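Local coordinates for protein peroxiredoxin 6 (PDB 2V2G) that probably reduces hydrogen peroxide and organic hydroperoxides to water and alcohols at the expense of thiols, as an antioxidant peroxidase of the peroxiredoxin 6 subfamily, at residues L69-V74 with E105-L110; V130-P135 with L157-S162; Q164-A167 with A172-A175. The protein carries 1 engineered substitution. All coordinates share one frame; numbering follows the deposited sequence.

Interaction 1: residues L69-V74 with E105-L110; sequences LSCDNV and ELAVKL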
loop_
_atom_site.group_PDB
_atom_site.type_symbol
_atom_site.label_atom_id
_atom_site.label_comp_id
_atom_site.label_asym_id
_atom_site.label_seq_id
_atom_site.Cartn_x
_atom_site.Cartn_y
_atom_site.Cartn_z
ATOM N N LEU A 69 11.132 12.664 -0.440
ATOM C CA LEU A 69 10.458 13.844 -0.977
ATOM C C LEU A 69 9.540 14.456 0.033
ATOM O O LEU A 69 8.742 13.764 0.661
ATOM C CB LEU A 69 9.662 13.499 -2.188
ATOM C CG LEU A 69 9.015 14.680 -2.900
ATOM C CD1 LEU A 69 9.001 14.382 -4.395
ATOM C CD2 LEU A 69 7.609 15.038 -2.319
ATOM N N SER A 70 9.689 15.746 0.242
ATOM C CA SER A 70 8.625 16.561 0.817
ATOM C C SER A 70 8.597 17.948 0.135
ATOM O O SER A 70 9.451 18.296 -0.698
ATOM C CB SER A 70 8.796 16.712 2.333
ATOM O OG SER A 70 9.733 17.763 2.690
ATOM N N CYS A 71 7.628 18.756 0.502
ATOM C CA CYS A 71 7.529 20.103 -0.117
ATOM C C CYS A 71 8.437 21.137 0.569
ATOM O O CYS A 71 8.433 22.295 0.223
ATOM C CB CYS A 71 6.100 20.629 -0.248
ATOM S SG CYS A 71 4.974 19.481 -1.127
ATOM N N ASP A 72 9.225 20.704 1.542
ATOM C CA ASP A 72 10.153 21.627 2.199
ATOM C C ASP A 72 11.382 21.938 1.325
ATOM O O ASP A 72 11.635 21.268 0.329
ATOM C CB ASP A 72 10.615 21.016 3.520
ATOM C CG ASP A 72 9.469 20.862 4.507
ATOM O OD1 ASP A 72 9.003 21.907 5.038
ATOM O OD2 ASP A 72 9.019 19.697 4.698
ATOM N N ASN A 73 12.158 22.934 1.734
ATOM C CA ASN A 73 13.334 23.329 0.999
ATOM C C ASN A 73 14.575 22.489 1.338
ATOM O O ASN A 73 14.616 21.767 2.345
ATOM C CB ASN A 73 13.593 24.860 1.099
ATOM C CG ASN A 73 13.995 25.324 2.499
ATOM O OD1 ASN A 73 14.659 24.613 3.238
ATOM N ND2 ASN A 73 13.617 26.533 2.843
ATOM N N VAL A 74 15.586 22.582 0.498
ATOM C CA VAL A 74 16.789 21.755 0.649
ATOM C C VAL A 74 17.565 22.051 1.967
ATOM O O VAL A 74 18.089 21.136 2.620
ATOM C CB VAL A 74 17.723 21.903 -0.589
ATOM C CG1 VAL A 74 19.078 21.154 -0.369
ATOM C CG2 VAL A 74 17.015 21.423 -1.840
ATOM N N GLU A 105 4.468 20.883 -7.592
ATOM C CA GLU A 105 4.281 20.258 -8.898
ATOM C C GLU A 105 4.168 18.738 -8.809
ATOM O O GLU A 105 3.315 18.143 -9.419
ATOM C CB GLU A 105 5.435 20.622 -9.828
ATOM C CG GLU A 105 5.434 19.860 -11.172
ATOM C CD GLU A 105 6.214 20.570 -12.288
ATOM O OE1 GLU A 105 7.253 21.230 -11.996
ATOM O OE2 GLU A 105 5.776 20.474 -13.461
ATOM N N LEU A 106 5.069 18.095 -8.073
ATOM C CA LEU A 106 5.084 16.643 -7.982
ATOM C C LEU A 106 3.975 16.142 -7.064
ATOM O O LEU A 106 3.364 15.113 -7.329
ATOM C CB LEU A 106 6.442 16.122 -7.524
ATOM C CG LEU A 106 7.538 16.177 -8.590
ATOM C CD1 LEU A 106 8.872 15.628 -7.950
ATOM C CD2 LEU A 106 7.120 15.313 -9.794
ATOM N N ALA A 107 3.706 16.901 -6.002
ATOM C CA ALA A 107 2.629 16.490 -5.064
ATOM C C ALA A 107 1.342 16.343 -5.868
ATOM O O ALA A 107 0.602 15.370 -5.701
ATOM C CB ALA A 107 2.438 17.559 -3.960
ATOM N N VAL A 108 1.057 17.292 -6.730
ATOM C CA VAL A 108 -0.129 17.252 -7.553
ATOM C C VAL A 108 -0.014 16.197 -8.664
ATOM O O VAL A 108 -0.912 15.384 -8.832
ATOM C CB VAL A 108 -0.428 18.634 -8.133
ATOM C CG1 VAL A 108 -1.540 18.570 -9.201
ATOM C CG2 VAL A 108 -0.771 19.598 -6.961
ATOM N N LYS A 109 1.079 16.209 -9.422
ATOM C CA LYS A 109 1.236 15.268 -10.524
ATOM C C LYS A 109 1.057 13.797 -10.099
ATOM O O LYS A 109 0.412 12.988 -10.807
ATOM C CB LYS A 109 2.631 15.472 -11.190
ATOM C CG LYS A 109 2.925 14.680 -12.449
ATOM C CD LYS A 109 3.714 15.517 -13.487
ATOM C CE LYS A 109 3.833 14.729 -14.847
ATOM N NZ LYS A 109 5.020 15.136 -15.767
ATOM N N LEU A 110 1.604 13.457 -8.934
ATOM C CA LEU A 110 1.663 12.081 -8.447
ATOM C C LEU A 110 0.442 11.719 -7.598
ATOM O O LEU A 110 0.350 10.580 -7.053
ATOM C CB LEU A 110 3.008 11.832 -7.713
ATOM C CG LEU A 110 4.339 12.025 -8.462
ATOM C CD1 LEU A 110 5.535 11.546 -7.661
ATOM C CD2 LEU A 110 4.267 11.282 -9.789
#
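Leu-69, near the end of strand 64-70, and Leu-106, in the first turn of helix 105-109, meet through one methyl each: CD1 of Leu-69 lies 3.8 Å from CD1 of Leu-106. Both CA-CB bonds head into the gap, and the two branched side chains pass each other at a slant. Leu-69 swings CG opposite its backbone N (chi1 -175°), which carries CD1 across to the helix. Two residues on, where the strand has given way to a loop, Cys-71 adds a looser touch; its SG is 4.3 Å from CB of Ala-107. The backbones stay well apart, with 7.8 Å between the CA atoms of Cys-71 and Ala-107. Thr-126 of strand 124-133, two places across the sheet from strand 64-70, touches Leu-69, Cys-71 and Ala-107 alike. The carboxylate of Asp-101 accepts hydrogen bonds from N of Leu-106 and N of Ala-107, fixing the start of the helix. The four touching residues are buried and bring methyl groups and a sulfur together, so helix 105-109 is joined to residues 69-74 by apolar packing alone.

Interaction 2: residues V130-P135 with L157-S162; sequences VFIIGP and LRVIDS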
loop_
_atom_site.group_PDB
_atom_site.type_symbol
_atom_site.label_atom_id
_atom_site.label_comp_id
_atom_site.label_asym_id
_atom_site.label_seq_id
_atom_site.Cartn_x
_atom_site.Cartn_y
_atom_site.Cartn_z
ATOM N N VAL A 130 4.369 5.910 -1.400
ATOM C CA VAL A 130 5.516 5.100 -1.827
ATOM C C VAL A 130 5.246 4.640 -3.236
ATOM O O VAL A 130 4.160 4.082 -3.558
ATOM C CB VAL A 130 5.787 3.909 -0.965
ATOM C CG1 VAL A 130 7.050 3.116 -1.449
ATOM C CG2 VAL A 130 5.887 4.277 0.518
ATOM N N PHE A 131 6.214 4.870 -4.104
ATOM C CA PHE A 131 6.146 4.445 -5.460
ATOM C C PHE A 131 7.350 3.525 -5.737
ATOM O O PHE A 131 8.469 3.929 -5.543
ATOM C CB PHE A 131 6.186 5.623 -6.475
ATOM C CG PHE A 131 5.102 6.629 -6.269
ATOM C CD1 PHE A 131 3.834 6.427 -6.803
ATOM C CD2 PHE A 131 5.334 7.750 -5.449
ATOM C CE1 PHE A 131 2.816 7.355 -6.594
ATOM C CE2 PHE A 131 4.325 8.667 -5.244
ATOM C CZ PHE A 131 3.023 8.414 -5.763
ATOM N N ILE A 132 7.057 2.310 -6.166
ATOM C CA ILE A 132 8.076 1.323 -6.592
ATOM C C ILE A 132 8.144 1.344 -8.106
ATOM O O ILE A 132 7.186 1.065 -8.800
ATOM C CB ILE A 132 7.885 -0.105 -6.070
ATOM C CG1 ILE A 132 7.622 -0.039 -4.569
ATOM C CG2 ILE A 132 9.115 -0.895 -6.443
ATOM C CD1 ILE A 132 7.472 -1.395 -3.797
ATOM N N ILE A 133 9.337 1.664 -8.621
ATOM C CA ILE A 133 9.522 1.954 -10.055
ATOM C C ILE A 133 10.525 0.929 -10.599
ATOM O O ILE A 133 11.591 0.654 -9.965
ATOM C CB ILE A 133 10.053 3.436 -10.306
ATOM C CG1 ILE A 133 9.014 4.452 -9.700
ATOM C CG2 ILE A 133 10.279 3.729 -11.815
ATOM C CD1 ILE A 133 9.625 5.431 -8.746
ATOM N N GLY A 134 10.186 0.300 -11.697
ATOM C CA GLY A 134 11.102 -0.684 -12.285
ATOM C C GLY A 134 12.215 -0.054 -13.085
ATOM O O GLY A 134 12.227 1.164 -13.361
ATOM N N PRO A 135 13.189 -0.879 -13.504
ATOM C CA PRO A 135 14.271 -0.355 -14.356
ATOM C C PRO A 135 13.799 0.148 -15.723
ATOM O O PRO A 135 14.550 0.820 -16.434
ATOM C CB PRO A 135 15.249 -1.563 -14.504
ATOM C CG PRO A 135 14.547 -2.699 -14.124
ATOM C CD PRO A 135 13.358 -2.327 -13.251
ATOM N N LEU A 157 9.837 -4.044 1.598
ATOM C CA LEU A 157 10.869 -5.038 1.221
ATOM C C LEU A 157 10.204 -6.322 0.724
ATOM O O LEU A 157 10.668 -6.942 -0.255
ATOM C CB LEU A 157 11.877 -5.285 2.306
ATOM C CG LEU A 157 12.779 -4.070 2.593
ATOM C CD1 LEU A 157 13.400 -4.150 3.938
ATOM C CD2 LEU A 157 13.860 -3.990 1.519
ATOM N N ARG A 158 9.130 -6.761 1.381
ATOM C CA ARG A 158 8.464 -8.035 0.964
ATOM C C ARG A 158 7.970 -7.932 -0.469
ATOM O O ARG A 158 8.146 -8.844 -1.285
ATOM C CB ARG A 158 7.307 -8.395 1.922
ATOM C CG ARG A 158 6.638 -9.760 1.769
ATOM C CD ARG A 158 5.431 -9.890 2.637
ATOM N NE ARG A 158 4.311 -9.187 2.024
ATOM C CZ ARG A 158 3.576 -9.645 1.030
ATOM N NH1 ARG A 158 3.746 -10.864 0.515
ATOM N NH2 ARG A 158 2.657 -8.845 0.505
ATOM N N VAL A 159 7.276 -6.830 -0.787
ATOM C CA VAL A 159 6.767 -6.650 -2.141
ATOM C C VAL A 159 7.866 -6.451 -3.161
ATOM O O VAL A 159 7.694 -6.909 -4.278
ATOM C CB VAL A 159 5.647 -5.623 -2.237
ATOM C CG1 VAL A 159 4.481 -6.004 -1.301
ATOM C CG2 VAL A 159 6.114 -4.205 -1.935
ATOM N N ILE A 160 8.962 -5.808 -2.806
ATOM C CA ILE A 160 10.123 -5.754 -3.709
ATOM C C ILE A 160 10.577 -7.156 -4.079
ATOM O O ILE A 160 10.777 -7.469 -5.263
ATOM C CB ILE A 160 11.333 -4.916 -3.159
ATOM C CG1 ILE A 160 10.916 -3.421 -3.159
ATOM C CG2 ILE A 160 12.617 -5.230 -3.987
ATOM C CD1 ILE A 160 11.826 -2.542 -2.279
ATOM N N ASP A 161 10.698 -8.033 -3.081
ATOM C CA ASP A 161 11.083 -9.453 -3.344
ATOM C C ASP A 161 10.107 -10.113 -4.302
ATOM O O ASP A 161 10.489 -10.820 -5.242
ATOM C CB ASP A 161 11.219 -10.210 -2.029
ATOM C CG ASP A 161 12.390 -9.716 -1.211
ATOM O OD1 ASP A 161 13.337 -9.128 -1.796
ATOM O OD2 ASP A 161 12.456 -9.944 0.008
ATOM N N SER A 162 8.825 -9.875 -4.086
ATOM C CA SER A 162 7.772 -10.459 -4.986
ATOM C C SER A 162 7.917 -9.897 -6.375
ATOM O O SER A 162 7.938 -10.636 -7.379
ATOM C CB SER A 162 6.384 -10.196 -4.452
ATOM O OG SER A 162 5.391 -10.581 -5.398
#
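Ile-132, Val-159 and Ile-160 meet as branched aliphatic groups, and the flat groups keep to the margins: Trp-31 touches Ile-132, Phe-59 touches Ile-160, and Tyr-145 of the second subunit packs on Val-159. The ring of Phe-131 is on the other side of the strand, where it meets Phe-9 with the ring planes at about 60°. Between the two segments, CD1 of Ile-132 does all the touching for the strand. It sits 3.6 Å from CG2 of Val-159 and 4.0 Å from CG1 of Ile-160, reaching two consecutive residues of the helix at once. The arm of Ile-132 is extended, with CD1 anti to CA (chi2 -177°), which brings this methyl forward to the helix. Val-159 answers with the methyl that stands between its own backbone N and carbonyl carbon. Ile-160 sets out alongside the strand, but its outer part bends closer, and its CG1 methylene makes the contact. The main chains are 7.9 Å apart at the CA atoms of Ile-132 and Ile-160, a gap bridged by these three buried side chains. Helix 153-168 thus packs against strand 124-133, which pairs antiparallel with strands 31-36 and 139-145: the helix that follows the closing beta hairpin lies over one face of the central sheet, as in the thioredoxin fold of peroxiredoxins.

Interaction 3: residues Q164-A167 with A172-A175; sequences QLTA and ATPA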
loop_
_atom_site.group_PDB
_atom_site.type_symbol
_atom_site.label_atom_id
_atom_site.label_comp_id
_atom_site.label_asym_id
_atom_site.label_seq_id
_atom_site.Cartn_x
_atom_site.Cartn_y
_atom_site.Cartn_z
ATOM N N GLN A 164 10.506 -8.532 -7.916
ATOM C CA GLN A 164 11.755 -8.884 -8.616
ATOM C C GLN A 164 11.683 -10.349 -9.055
ATOM O O GLN A 164 12.123 -10.686 -10.168
ATOM C CB GLN A 164 12.953 -8.599 -7.750
ATOM C CG GLN A 164 13.154 -7.126 -7.518
ATOM C CD GLN A 164 14.413 -6.818 -6.765
ATOM O OE1 GLN A 164 14.865 -7.590 -5.915
ATOM N NE2 GLN A 164 15.006 -5.676 -7.051
ATOM N N LEU A 165 11.086 -11.187 -8.217
ATOM C CA LEU A 165 10.911 -12.627 -8.597
ATOM C C LEU A 165 9.947 -12.819 -9.773
ATOM O O LEU A 165 10.233 -13.520 -10.755
ATOM C CB LEU A 165 10.386 -13.385 -7.374
ATOM C CG LEU A 165 9.960 -14.827 -7.616
ATOM C CD1 LEU A 165 11.195 -15.707 -8.030
ATOM C CD2 LEU A 165 9.172 -15.392 -6.410
ATOM N N THR A 166 8.767 -12.167 -9.692
ATOM C CA THR A 166 7.747 -12.386 -10.683
ATOM C C THR A 166 8.042 -11.679 -11.991
ATOM O O THR A 166 7.366 -11.937 -12.987
ATOM C CB THR A 166 6.366 -11.938 -10.098
ATOM O OG1 THR A 166 6.442 -10.507 -9.808
ATOM C CG2 THR A 166 6.002 -12.771 -8.836
ATOM N N ALA A 167 8.988 -10.719 -12.002
ATOM C CA ALA A 167 9.548 -10.166 -13.250
ATOM C C ALA A 167 10.305 -11.200 -14.051
ATOM O O ALA A 167 10.389 -11.077 -15.265
ATOM C CB ALA A 167 10.475 -9.010 -12.937
ATOM N N ALA A 172 3.404 -16.197 -9.405
ATOM C CA ALA A 172 2.846 -15.032 -8.674
ATOM C C ALA A 172 2.866 -15.420 -7.211
ATOM O O ALA A 172 2.739 -16.574 -6.862
ATOM C CB ALA A 172 1.428 -14.685 -9.149
ATOM N N THR A 173 2.975 -14.436 -6.309
ATOM C CA THR A 173 3.179 -14.731 -4.905
ATOM C C THR A 173 1.818 -14.630 -4.155
ATOM O O THR A 173 1.061 -13.647 -4.308
ATOM C CB THR A 173 4.207 -13.788 -4.235
ATOM O OG1 THR A 173 3.847 -12.423 -4.381
ATOM C CG2 THR A 173 5.621 -14.053 -4.852
ATOM N N PRO A 174 1.511 -15.696 -3.382
ATOM C CA PRO A 174 0.189 -15.749 -2.737
ATOM C C PRO A 174 0.004 -14.770 -1.571
ATOM O O PRO A 174 0.934 -14.104 -1.163
ATOM C CB PRO A 174 0.056 -17.201 -2.299
ATOM C CG PRO A 174 1.448 -17.647 -2.123
ATOM C CD PRO A 174 2.271 -16.932 -3.194
ATOM N N ALA A 175 -1.191 -14.719 -0.997
ATOM C CA ALA A 175 -1.462 -13.878 0.168
ATOM C C ALA A 175 -0.371 -14.165 1.209
ATOM O O ALA A 175 -0.104 -15.309 1.508
ATOM C CB ALA A 175 -2.836 -14.219 0.766
#
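Ala-172 meets Thr-166 through its backbone: CG2 of Thr-166 rests 3.9 Å from CA of Ala-172, and here the chains come closest, with 5.9 Å between the two CA atoms. The methyl of Ala-172 points away from residues 164-167, toward Val-44 of the second subunit and a bound benzoic acid about 4 Å from the side chain. Thr-173 follows with the other half of the contact. Its CG2 lies 4.1 Å from CD2 of Leu-165 and 4.2 Å from CG2 of Thr-166, meeting two successive helix residues with a single methyl. Leu-165 comes across it at a slant, its CG anti to the backbone N (chi1 172°), which leads one branch out to the threonine methyl. Both threonines have the same side-chain rotation: the methyl takes part in the contact between the segments, and the hydroxyl serves elsewhere. OG1 of Thr-166 turns back to the carbonyl O of Ser-162 in its own helix, whereas OG1 of Thr-173 turns to the side chain of that same serine. The arrangement is a tight chain reversal: residues 164-167 belong to helix 153-168, and four residues separate them from Ala-172, which ends the short strand 171-172. That strand is outermost, within this chain, in the antiparallel sheet of four strands that belongs to the C-terminal domain of the Prx6 subfamily. Leu-165 also reaches Trp-177 and Cys-183, linking helix and sheet region. Past Thr-173 the partners come from the second subunit, where Thr-47 of that chain packs on Pro-174 and its OG1 hydrogen-bonds to N of Ala-175.

Interactions 1 and 2 use different parts of the same mixed sheet; their centres are 21 Å apart, yet they touch where O of Leu-110 lies 3.7 Å from CZ of Phe-131. Interactions 2 and 3 share helix 153-168, with centres 11 Å apart, and are joined by a probable hydrogen bond of 2.6 Å between OG of Ser-162 and OG1 of Thr-173; both also touch the second subunit. Interactions 1 and 3 lie 31 Å apart, centre to centre. In interaction 1 the side chain of Leu-69 is about 11 Å from that of Ser-45, an engineered replacement of the predicted peroxidatic cysteine. Interaction 3 borders a benzoic acid, consistent with the second subunit's pocket.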